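Local structure of CHAD domain protein (Streptomyces chartreusis, 6RN5) at residues L286-R291 with L305-A310; T33-A38 with R60-S65; L109-N114 with R318-A323. The protein probably binds polyphosphate through clusters of basic side chains on its all-helical CHAD fold, and binds copper ions at a separate histidine site. All coordinates share one frame; numbering follows the deposited sequence.

Contact 1: L286-R291 with L305-A310; sequences LHRYAR and LRLLSA. With SO4 (sulfate ion), chain G.
Leu307 carries most of the apolar packing here, setting one methyl, CD1, against His287 and Arg291 of helix 274-295. That methyl lies 3.6 Å from CD2 of His287 and equally near NE2 of the same ring, so it sits across the CD2–NE2 bond at an oblique slant. His287 CB points toward the 305-310 helix, CG lies anti to the backbone N (chi1 170°), and the two side chains cross at about a right angle. Arg291 adds the aliphatic part of its chain, CD standing 4.1 Å from Leu307 CD1. A second, more exposed touch joins Leu308 to Arg288, CD2 to CD at 3.9 Å, again with the side chains crossing nearly perpendicular.

The helices are consecutive in the CHAD domain and form an antiparallel hairpin. Over these segments the axes come no closer than 11.6 Å, with 147° between their directions, wide enough that side-chain ends meet while the backbones remain separate. Trp366 of helix 338-366 packs on Leu307 from outside the pair, and Lys236 and Leu239 of helix 229-244 pack on His287.

No hydrogen bond crosses between the segments; the polar bonding goes to a sulfate instead. Tyr289 OH donates to its O4 at 2.7 Å, with the oxygen at the edge of the phenol ring. Arg288, its chain bent at chi2 and chi3, brings the guanidinium edge-on to the same ion. NH1 makes a weak bond to O2, whereas the modelled NH2–O4 separation is too short to be trusted in detail. Arg64, Arg67 and Arg68 bind this sulfate too, bringing helix 56-75 to the same anion.

Contact 2: T33-A38 with R60-S65; sequences TEFLRA and RALRRS. With SO4 (sulfate ion), chain I; SO4 (sulfate ion), chain G.
The carbonyl O of Ala61 is gripped twice by Ser65: by the backbone N in the ordinary helical bond and by the side-chain OG at 2.9 Å. OG stands between backbone N and carbonyl carbon (chi1 58°), a crowded position that turns it back along its own helix, where it donates from close to the carbonyl plane. The same OG faces helix 21-42, resting 3.4 Å from Phe35 CB and lying at the edge of the Phe35 ring.

One face of that ring is taken by Leu62. Its CD2 makes a CH-pi contact 3.5 Å from the ring centroid, shifted toward the CE2 side, and also presses on the Phe35 carbonyl O. Beside it, Ala38 CB fits between Ala61 CB and Leu62 CG, 3.7 Å from each. With Ala38, Ala61 and Ser65 facing the seam, the axes of these antiparallel segments approach to 8.4 Å, 162° between their directions. Val210 of helix 201-213 and Leu99 of helix 82-120 continue the core beyond Phe35 and Leu62.

Turned away from this seam, Arg60 and Arg63, with Arg67, hold one sulfate. Arg63 NE reaches O1 at 2.7 Å in a nearly straight bond (173°), its NH2 reaches O3, and Arg60 NE shares that O3. Arg64 binds the second sulfate through NE to O1 and NH2 to O2. Helix 56-75 thus has two chemically different sides: an apolar one, with its serine hydroxyl bonded within the helix, and an arginine-rich one whose grip on sulfates, probably from the crystallisation liquor, is consistent with binding the phosphates of a polyphosphate chain.

Contact 3: L109-N114 with R318-A323; sequences LERLLN and RDASEA. With SO4 (sulfate ion), chain F.
Arg111 reaches over helix 305-331 and lays its guanidinium flat above the backbone where Asp319 joins Ala320. Ala320 N lies beneath the centre of the group, 4.0 Å from its plane, with Asp319 C nearer the rim. CB points toward the other helix, with CG anti to the backbone N (chi1 161°), and a bend at chi3 follows. On the way CD packs 3.6 Å from Ala323 CB, NE passes Asp319 CB, and NH1 lies 3.7 Å from Ala320 CB.

Arg111 and Asp319 cross at about a right angle, guanidinium and carboxylate planes 56° apart, without a direct salt bridge. A water lies in the guanidinium plane instead, accepting from NE at 2.9 Å and donating weakly to Asp319 OD2. NH1 is bonded to Gln351 of helix 338-366.

Long helices of the CHAD fold meet here steeply: these segments cross at 76°, their axes 10.2 Å apart, with Ala320 and Ala323 at the interface. Leu112 approaches Ala323, its CD2 3.8 Å from CB and also touching the carbonyl O, while Leu183 of helix 170-198 packs on Leu112. The copper region is close: Leu112 lies about 8 Å, side chain to side chain, from the copper ligand His348. At the N-terminal end of 318-323, Arg318 makes a salt bridge to Asp319 OD1 whose hydrogen bond is weak and, together with Arg281, binds a sulfate; its own bonds to that ion are long.

From the N terminus, contact 2 comes first, closing the short connection between helices 21-42 and 56-75. Helix 82-120 follows in the chain and supplies 109-114, which waits some two hundred residues for its partner 318-323. Within that long excursion of contact 3 lies the whole of contact 1, a local turn-back from helix 274-295 into helix 305-331; contact 2 stands in series before both, and none cross. Helix 305-331 serves contacts 1 and 3, tying the late hairpin to an early helix. Contacts 1 and 2 do not touch, yet a shared sulfate, probably from the crystallisation liquor, spans the two in this crystal.

Contact 1: L286-R291 with L305-A310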
loop_
_atom_site.group_PDB
_atom_site.type_symbol
_atom_site.label_atom_id
_atom_site.label_comp_id
_atom_site.label_asym_id
_atom_site.label_seq_id
_atom_site.Cartn_x
_atom_site.Cartn_y
_atom_site.Cartn_z
ATOM N N LEU A 286 5.396 -6.940 -30.448
ATOM C CA LEU A 286 5.815 -7.681 -31.631
ATOM C C LEU A 286 4.633 -8.352 -32.287
ATOM O O LEU A 286 4.504 -8.311 -33.506
ATOM C CB LEU A 286 6.923 -8.699 -31.278
ATOM C CG LEU A 286 8.264 -8.003 -30.969
ATOM C CD1 LEU A 286 9.377 -8.941 -30.417
ATOM C CD2 LEU A 286 8.758 -7.340 -32.234
ATOM N N HIS A 287 3.782 -8.966 -31.470
ATOM C CA HIS A 287 2.580 -9.667 -31.942
ATOM C C HIS A 287 1.582 -8.659 -32.567
ATOM O O HIS A 287 1.037 -8.890 -33.593
ATOM C CB HIS A 287 1.953 -10.465 -30.749
ATOM C CG HIS A 287 0.598 -11.031 -31.023
ATOM N ND1 HIS A 287 0.348 -11.914 -32.055
ATOM C CD2 HIS A 287 -0.581 -10.870 -30.372
ATOM C CE1 HIS A 287 -0.927 -12.264 -32.029
ATOM N NE2 HIS A 287 -1.513 -11.647 -31.014
ATOM N N ARG A 288 1.431 -7.494 -31.978
ATOM C CA ARG A 288 0.459 -6.535 -32.511
ATOM C C ARG A 288 0.854 -6.093 -33.889
ATOM O O ARG A 288 0.037 -6.071 -34.789
ATOM C CB ARG A 288 0.312 -5.342 -31.567
ATOM C CG ARG A 288 -0.719 -5.595 -30.444
ATOM C CD ARG A 288 -1.540 -4.297 -30.246
ATOM N NE ARG A 288 -0.593 -3.301 -29.815
ATOM C CZ ARG A 288 -0.267 -2.149 -30.385
ATOM N NH1 ARG A 288 -0.896 -1.644 -31.432
ATOM N NH2 ARG A 288 0.694 -1.451 -29.798
ATOM N N TYR A 289 2.140 -5.852 -34.063
ATOM C CA TYR A 289 2.660 -5.310 -35.305
ATOM C C TYR A 289 2.745 -6.348 -36.379
ATOM O O TYR A 289 2.713 -6.003 -37.545
ATOM C CB TYR A 289 4.047 -4.693 -35.085
ATOM C CG TYR A 289 4.091 -3.516 -34.145
ATOM C CD1 TYR A 289 2.948 -2.766 -33.855
ATOM C CD2 TYR A 289 5.300 -3.101 -33.596
ATOM C CE1 TYR A 289 3.019 -1.654 -33.034
ATOM C CE2 TYR A 289 5.372 -2.008 -32.774
ATOM C CZ TYR A 289 4.239 -1.277 -32.485
ATOM O OH TYR A 289 4.320 -0.168 -31.619
ATOM N N ALA A 290 2.866 -7.613 -35.980
ATOM C CA ALA A 290 2.792 -8.732 -36.913
ATOM C C ALA A 290 1.371 -8.883 -37.467
ATOM O O ALA A 290 1.189 -9.082 -38.684
ATOM C CB ALA A 290 3.264 -10.037 -36.227
ATOM N N ARG A 291 0.373 -8.847 -36.586
ATOM C CA ARG A 291 -1.023 -8.776 -37.024
ATOM C C ARG A 291 -1.212 -7.633 -38.033
ATOM O O ARG A 291 -1.874 -7.825 -39.037
ATOM C CB ARG A 291 -1.985 -8.601 -35.837
ATOM C CG ARG A 291 -2.156 -9.891 -35.035
ATOM C CD ARG A 291 -2.990 -9.726 -33.756
ATOM N NE ARG A 291 -4.449 -9.735 -33.978
ATOM C CZ ARG A 291 -5.266 -8.679 -33.861
ATOM N NH1 ARG A 291 -4.827 -7.463 -33.510
ATOM N NH2 ARG A 291 -6.555 -8.838 -34.095
ATOM N N LEU A 305 -9.768 -5.660 -28.558
ATOM C CA LEU A 305 -9.826 -4.865 -27.333
ATOM C C LEU A 305 -9.179 -5.578 -26.185
ATOM O O LEU A 305 -8.656 -4.943 -25.299
ATOM C CB LEU A 305 -11.291 -4.562 -26.949
ATOM C CG LEU A 305 -12.057 -3.696 -27.963
ATOM C CD1 LEU A 305 -13.539 -4.034 -27.951
ATOM C CD2 LEU A 305 -11.826 -2.217 -27.711
ATOM N N ARG A 306 -9.260 -6.898 -26.172
ATOM C CA ARG A 306 -8.548 -7.667 -25.175
ATOM C C ARG A 306 -7.047 -7.423 -25.251
ATOM O O ARG A 306 -6.425 -7.192 -24.214
ATOM C CB ARG A 306 -8.849 -9.157 -25.293
ATOM C CG ARG A 306 -7.890 -10.012 -24.467
ATOM C CD ARG A 306 -8.387 -11.436 -24.355
ATOM N NE ARG A 306 -7.323 -12.420 -24.247
ATOM C CZ ARG A 306 -6.461 -12.730 -25.220
ATOM N NH1 ARG A 306 -6.483 -12.114 -26.414
ATOM N NH2 ARG A 306 -5.546 -13.664 -24.982
ATOM N N LEU A 307 -6.467 -7.440 -26.454
ATOM C CA LEU A 307 -5.023 -7.213 -26.599
ATOM C C LEU A 307 -4.679 -5.787 -26.282
ATOM O O LEU A 307 -3.630 -5.517 -25.728
ATOM C CB LEU A 307 -4.480 -7.492 -28.002
ATOM C CG LEU A 307 -4.364 -8.939 -28.453
ATOM C CD1 LEU A 307 -3.535 -8.993 -29.747
ATOM C CD2 LEU A 307 -3.810 -9.849 -27.356
ATOM N N LEU A 308 -5.547 -4.857 -26.639
ATOM C CA LEU A 308 -5.276 -3.473 -26.269
ATOM C C LEU A 308 -5.357 -3.283 -24.775
ATOM O O LEU A 308 -4.524 -2.601 -24.231
ATOM C CB LEU A 308 -6.163 -2.507 -27.047
ATOM C CG LEU A 308 -5.801 -2.616 -28.556
ATOM C CD1 LEU A 308 -6.917 -2.051 -29.441
ATOM C CD2 LEU A 308 -4.445 -2.002 -28.923
ATOM N N SER A 309 -6.308 -3.921 -24.097
ATOM C CA SER A 309 -6.337 -3.838 -22.662
ATOM C C SER A 309 -5.075 -4.466 -22.021
ATOM O O SER A 309 -4.502 -3.916 -21.086
ATOM C CB SER A 309 -7.578 -4.515 -22.105
ATOM O OG SER A 309 -7.541 -4.447 -20.667
ATOM N N ALA A 310 -4.630 -5.610 -22.518
ATOM C CA ALA A 310 -3.418 -6.251 -21.969
ATOM C C ALA A 310 -2.242 -5.339 -22.131
ATOM O O ALA A 310 -1.417 -5.190 -21.229
ATOM C CB ALA A 310 -3.128 -7.566 -22.667
HETATM S S SO4 G . 1.382 1.772 -30.869
HETATM O O1 SO4 G . 2.398 2.450 -31.650
HETATM O O2 SO4 G . 0.184 1.654 -31.734
HETATM O O3 SO4 G . 1.037 2.532 -29.663
HETATM O O4 SO4 G . 1.946 0.473 -30.425
#

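Contact 2: T33-A38 with R60-S65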
loop_
_atom_site.group_PDB
_atom_site.type_symbol
_atom_site.label_atom_id
_atom_site.label_comp_id
_atom_site.label_asym_id
_atom_site.label_seq_id
_atom_site.Cartn_x
_atom_site.Cartn_y
_atom_site.Cartn_z
ATOM N N THR A 33 7.448 5.170 -45.566
ATOM C CA THR A 33 6.866 6.418 -46.054
ATOM C C THR A 33 6.307 7.279 -44.923
ATOM O O THR A 33 6.518 8.477 -44.937
ATOM C CB THR A 33 5.769 6.128 -47.078
ATOM O OG1 THR A 33 6.386 5.494 -48.167
ATOM C CG2 THR A 33 5.077 7.398 -47.604
ATOM N N GLU A 34 5.579 6.694 -43.971
ATOM C CA GLU A 34 5.203 7.425 -42.741
ATOM C C GLU A 34 6.388 8.014 -41.994
ATOM O O GLU A 34 6.286 9.111 -41.500
ATOM C CB GLU A 34 4.426 6.561 -41.746
ATOM C CG GLU A 34 3.022 6.219 -42.226
ATOM C CD GLU A 34 2.227 7.455 -42.673
ATOM O OE1 GLU A 34 2.015 8.356 -41.827
ATOM O OE2 GLU A 34 1.825 7.524 -43.864
ATOM N N PHE A 35 7.478 7.260 -41.856
ATOM C CA PHE A 35 8.700 7.784 -41.247
ATOM C C PHE A 35 9.254 8.999 -42.007
ATOM O O PHE A 35 9.702 9.961 -41.392
ATOM C CB PHE A 35 9.771 6.688 -41.201
ATOM C CG PHE A 35 11.026 7.088 -40.492
ATOM C CD1 PHE A 35 12.058 7.675 -41.177
ATOM C CD2 PHE A 35 11.169 6.868 -39.138
ATOM C CE1 PHE A 35 13.236 8.031 -40.542
ATOM C CE2 PHE A 35 12.344 7.205 -38.471
ATOM C CZ PHE A 35 13.391 7.782 -39.182
ATOM N N LEU A 36 9.261 8.939 -43.341
ATOM C CA LEU A 36 9.764 10.063 -44.129
ATOM C C LEU A 36 8.833 11.262 -44.053
ATOM O O LEU A 36 9.298 12.395 -43.968
ATOM C CB LEU A 36 10.006 9.691 -45.569
ATOM C CG LEU A 36 11.011 8.561 -45.797
ATOM C CD1 LEU A 36 10.908 8.133 -47.255
ATOM C CD2 LEU A 36 12.426 8.919 -45.410
ATOM N N ARG A 37 7.543 11.031 -44.040
ATOM C CA ARG A 37 6.596 12.143 -43.792
ATOM C C ARG A 37 6.835 12.845 -42.494
ATOM O O ARG A 37 6.928 14.068 -42.448
ATOM C CB ARG A 37 5.183 11.654 -43.756
ATOM C CG ARG A 37 4.601 11.662 -45.127
ATOM C CD ARG A 37 3.208 11.077 -45.109
ATOM N NE ARG A 37 2.900 10.525 -46.415
ATOM C CZ ARG A 37 1.810 9.823 -46.679
ATOM N NH1 ARG A 37 0.899 9.575 -45.727
ATOM N NH2 ARG A 37 1.627 9.373 -47.911
ATOM N N ALA A 38 6.904 12.068 -41.425
ATOM C CA ALA A 38 7.152 12.633 -40.121
ATOM C C ALA A 38 8.474 13.384 -40.099
ATOM O O ALA A 38 8.582 14.470 -39.542
ATOM C CB ALA A 38 7.145 11.549 -39.065
ATOM N N ARG A 60 6.629 11.667 -32.367
ATOM C CA ARG A 60 5.894 10.505 -32.006
ATOM C C ARG A 60 5.633 9.601 -33.218
ATOM O O ARG A 60 5.784 8.384 -33.137
ATOM C CB ARG A 60 4.591 10.886 -31.376
ATOM C CG ARG A 60 3.877 9.664 -30.888
ATOM C CD ARG A 60 2.893 9.994 -29.787
ATOM N NE ARG A 60 2.306 8.732 -29.388
ATOM C CZ ARG A 60 1.149 8.276 -29.820
ATOM N NH1 ARG A 60 0.389 9.000 -30.620
ATOM N NH2 ARG A 60 0.757 7.088 -29.437
ATOM N N ALA A 61 5.267 10.212 -34.333
ATOM C CA ALA A 61 5.091 9.487 -35.602
ATOM C C ALA A 61 6.383 8.782 -36.064
ATOM O O ALA A 61 6.333 7.674 -36.613
ATOM C CB ALA A 61 4.580 10.437 -36.692
ATOM N N LEU A 62 7.523 9.431 -35.864
ATOM C CA LEU A 62 8.810 8.803 -36.155
ATOM C C LEU A 62 9.032 7.589 -35.261
ATOM O O LEU A 62 9.529 6.566 -35.732
ATOM C CB LEU A 62 9.960 9.781 -35.959
ATOM C CG LEU A 62 10.190 10.810 -37.025
ATOM C CD1 LEU A 62 11.162 11.821 -36.451
ATOM C CD2 LEU A 62 10.744 10.214 -38.330
ATOM N N ARG A 63 8.687 7.696 -33.974
ATOM C CA ARG A 63 8.801 6.538 -33.067
ATOM C C ARG A 63 7.917 5.363 -33.455
ATOM O O ARG A 63 8.349 4.198 -33.435
ATOM C CB ARG A 63 8.425 6.880 -31.615
ATOM C CG ARG A 63 9.317 7.873 -30.931
ATOM C CD ARG A 63 9.152 7.799 -29.422
ATOM N NE ARG A 63 7.863 8.204 -28.861
ATOM C CZ ARG A 63 7.453 9.471 -28.707
ATOM N NH1 ARG A 63 8.174 10.503 -29.133
ATOM N NH2 ARG A 63 6.281 9.713 -28.151
ATOM N N ARG A 64 6.661 5.681 -33.748
ATOM C CA ARG A 64 5.656 4.684 -34.030
ATOM C C ARG A 64 6.012 3.918 -35.269
ATOM O O ARG A 64 5.747 2.713 -35.311
ATOM C CB ARG A 64 4.275 5.307 -34.160
ATOM C CG ARG A 64 3.771 5.856 -32.834
ATOM C CD ARG A 64 2.367 6.382 -32.902
ATOM N NE ARG A 64 1.427 5.270 -32.929
ATOM C CZ ARG A 64 0.524 5.038 -33.885
ATOM N NH1 ARG A 64 0.359 5.845 -34.923
ATOM N NH2 ARG A 64 -0.262 3.999 -33.779
ATOM N N SER A 65 6.612 4.585 -36.267
ATOM C CA SER A 65 6.943 3.919 -37.507
ATOM C C SER A 65 8.273 3.176 -37.403
ATOM O O SER A 65 8.390 2.074 -37.887
ATOM C CB SER A 65 6.935 4.903 -38.679
ATOM O OG SER A 65 7.850 5.976 -38.466
HETATM S S SO4 I . 4.664 6.401 -27.605
HETATM O O1 SO4 I . 6.025 6.333 -28.158
HETATM O O2 SO4 I . 3.695 5.874 -28.629
HETATM O O3 SO4 I . 4.273 7.789 -27.360
HETATM O O4 SO4 I . 4.567 5.590 -26.407
HETATM S S SO4 G . 1.382 1.772 -30.869
HETATM O O1 SO4 G . 2.398 2.450 -31.650
HETATM O O2 SO4 G . 0.184 1.654 -31.734
HETATM O O3 SO4 G . 1.037 2.532 -29.663
HETATM O O4 SO4 G . 1.946 0.473 -30.425
#

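Contact 3: L109-N114 with R318-A323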
loop_
_atom_site.group_PDB
_atom_site.type_symbol
_atom_site.label_atom_id
_atom_site.label_comp_id
_atom_site.label_asym_id
_atom_site.label_seq_id
_atom_site.Cartn_x
_atom_site.Cartn_y
_atom_site.Cartn_z
ATOM N N LEU A 109 7.270 12.567 -14.552
ATOM C CA LEU A 109 7.098 13.661 -13.608
ATOM C C LEU A 109 5.636 13.841 -13.291
ATOM O O LEU A 109 5.219 13.894 -12.117
ATOM C CB LEU A 109 7.675 14.964 -14.170
ATOM C CG LEU A 109 7.471 16.233 -13.326
ATOM C CD1 LEU A 109 7.905 16.037 -11.870
ATOM C CD2 LEU A 109 8.212 17.423 -13.920
ATOM N N GLU A 110 4.841 13.918 -14.345
ATOM C CA GLU A 110 3.395 14.022 -14.178
ATOM C C GLU A 110 2.777 12.907 -13.323
ATOM O O GLU A 110 1.981 13.166 -12.407
ATOM C CB GLU A 110 2.748 14.026 -15.535
ATOM C CG GLU A 110 1.248 14.001 -15.423
ATOM C CD GLU A 110 0.584 14.843 -16.474
ATOM O OE1 GLU A 110 1.087 14.831 -17.635
ATOM O OE2 GLU A 110 -0.440 15.496 -16.118
ATOM N N ARG A 111 3.140 11.667 -13.622
ATOM C CA ARG A 111 2.653 10.539 -12.871
ATOM C C ARG A 111 3.029 10.724 -11.407
ATOM O O ARG A 111 2.204 10.519 -10.505
ATOM C CB ARG A 111 3.267 9.245 -13.442
ATOM C CG ARG A 111 3.220 8.044 -12.528
ATOM C CD ARG A 111 3.794 6.785 -13.193
ATOM N NE ARG A 111 2.789 6.167 -14.046
ATOM C CZ ARG A 111 1.869 5.294 -13.650
ATOM N NH1 ARG A 111 1.833 4.804 -12.408
ATOM N NH2 ARG A 111 1.025 4.842 -14.551
ATOM N N LEU A 112 4.266 11.137 -11.143
ATOM C CA LEU A 112 4.690 11.267 -9.758
ATOM C C LEU A 112 4.022 12.449 -9.038
ATOM O O LEU A 112 3.602 12.335 -7.869
ATOM C CB LEU A 112 6.210 11.348 -9.669
ATOM C CG LEU A 112 6.953 10.036 -9.999
ATOM C CD1 LEU A 112 8.432 10.249 -10.291
ATOM C CD2 LEU A 112 6.832 8.974 -8.923
ATOM N N LEU A 113 3.916 13.581 -9.707
ATOM C CA LEU A 113 3.182 14.713 -9.079
ATOM C C LEU A 113 1.714 14.401 -8.806
ATOM O O LEU A 113 1.227 14.680 -7.718
ATOM C CB LEU A 113 3.312 16.007 -9.877
ATOM C CG LEU A 113 4.784 16.470 -9.948
ATOM C CD1 LEU A 113 4.953 17.699 -10.842
ATOM C CD2 LEU A 113 5.380 16.794 -8.577
ATOM N N ASN A 114 1.036 13.765 -9.746
ATOM C CA ASN A 114 -0.322 13.273 -9.499
ATOM C C ASN A 114 -0.363 12.371 -8.264
ATOM O O ASN A 114 -1.185 12.577 -7.402
ATOM C CB ASN A 114 -0.878 12.520 -10.712
ATOM C CG ASN A 114 -1.232 13.444 -11.854
ATOM O OD1 ASN A 114 -1.545 14.623 -11.648
ATOM N ND2 ASN A 114 -1.148 12.938 -13.053
ATOM N N ARG A 318 5.204 -0.830 -16.634
ATOM C CA ARG A 318 6.489 -0.295 -16.957
ATOM C C ARG A 318 6.635 1.119 -16.408
ATOM O O ARG A 318 7.645 1.427 -15.795
ATOM C CB ARG A 318 6.667 -0.308 -18.479
ATOM C CG ARG A 318 8.095 -0.079 -18.952
ATOM C CD ARG A 318 8.405 1.371 -19.173
ATOM N NE ARG A 318 7.557 1.980 -20.196
ATOM C CZ ARG A 318 7.934 2.233 -21.453
ATOM N NH1 ARG A 318 9.157 1.927 -21.903
ATOM N NH2 ARG A 318 7.073 2.820 -22.265
ATOM N N ASP A 319 5.621 1.959 -16.619
ATOM C CA ASP A 319 5.648 3.322 -16.139
ATOM C C ASP A 319 5.681 3.342 -14.623
ATOM O O ASP A 319 6.445 4.107 -14.044
ATOM C CB ASP A 319 4.424 4.149 -16.635
ATOM C CG ASP A 319 4.452 4.409 -18.157
ATOM O OD1 ASP A 319 5.485 4.199 -18.826
ATOM O OD2 ASP A 319 3.405 4.788 -18.692
ATOM N N ALA A 320 4.849 2.534 -13.969
ATOM C CA ALA A 320 4.861 2.529 -12.501
ATOM C C ALA A 320 6.216 2.020 -11.971
ATOM O O ALA A 320 6.766 2.521 -10.967
ATOM C CB ALA A 320 3.711 1.686 -11.969
ATOM N N SER A 321 6.754 0.999 -12.634
ATOM C CA SER A 321 8.056 0.488 -12.281
ATOM C C SER A 321 9.128 1.579 -12.331
ATOM O O SER A 321 9.889 1.752 -11.370
ATOM C CB SER A 321 8.421 -0.674 -13.202
ATOM O OG SER A 321 9.700 -1.153 -12.896
ATOM N N GLU A 322 9.154 2.343 -13.416
ATOM C CA GLU A 322 10.197 3.344 -13.623
ATOM C C GLU A 322 9.942 4.548 -12.684
ATOM O O GLU A 322 10.866 5.177 -12.176
ATOM C CB GLU A 322 10.240 3.823 -15.093
ATOM C CG GLU A 322 10.993 2.953 -16.094
ATOM C CD GLU A 322 12.491 2.817 -15.777
ATOM O OE1 GLU A 322 13.141 3.762 -15.268
ATOM O OE2 GLU A 322 13.053 1.738 -16.015
ATOM N N ALA A 323 8.686 4.862 -12.452
ATOM C CA ALA A 323 8.392 5.909 -11.535
ATOM C C ALA A 323 8.840 5.549 -10.117
ATOM O O ALA A 323 9.383 6.400 -9.405
ATOM C CB ALA A 323 6.924 6.227 -11.560
HETATM S S SO4 F . 9.144 2.300 -25.757
HETATM O O1 SO4 F . 9.625 2.436 -27.165
HETATM O O2 SO4 F . 7.726 2.674 -25.692
HETATM O O3 SO4 F . 9.310 0.887 -25.231
HETATM O O4 SO4 F . 9.898 3.296 -24.962
HETATM O O HOH W 1 2.822 7.433 -16.629
#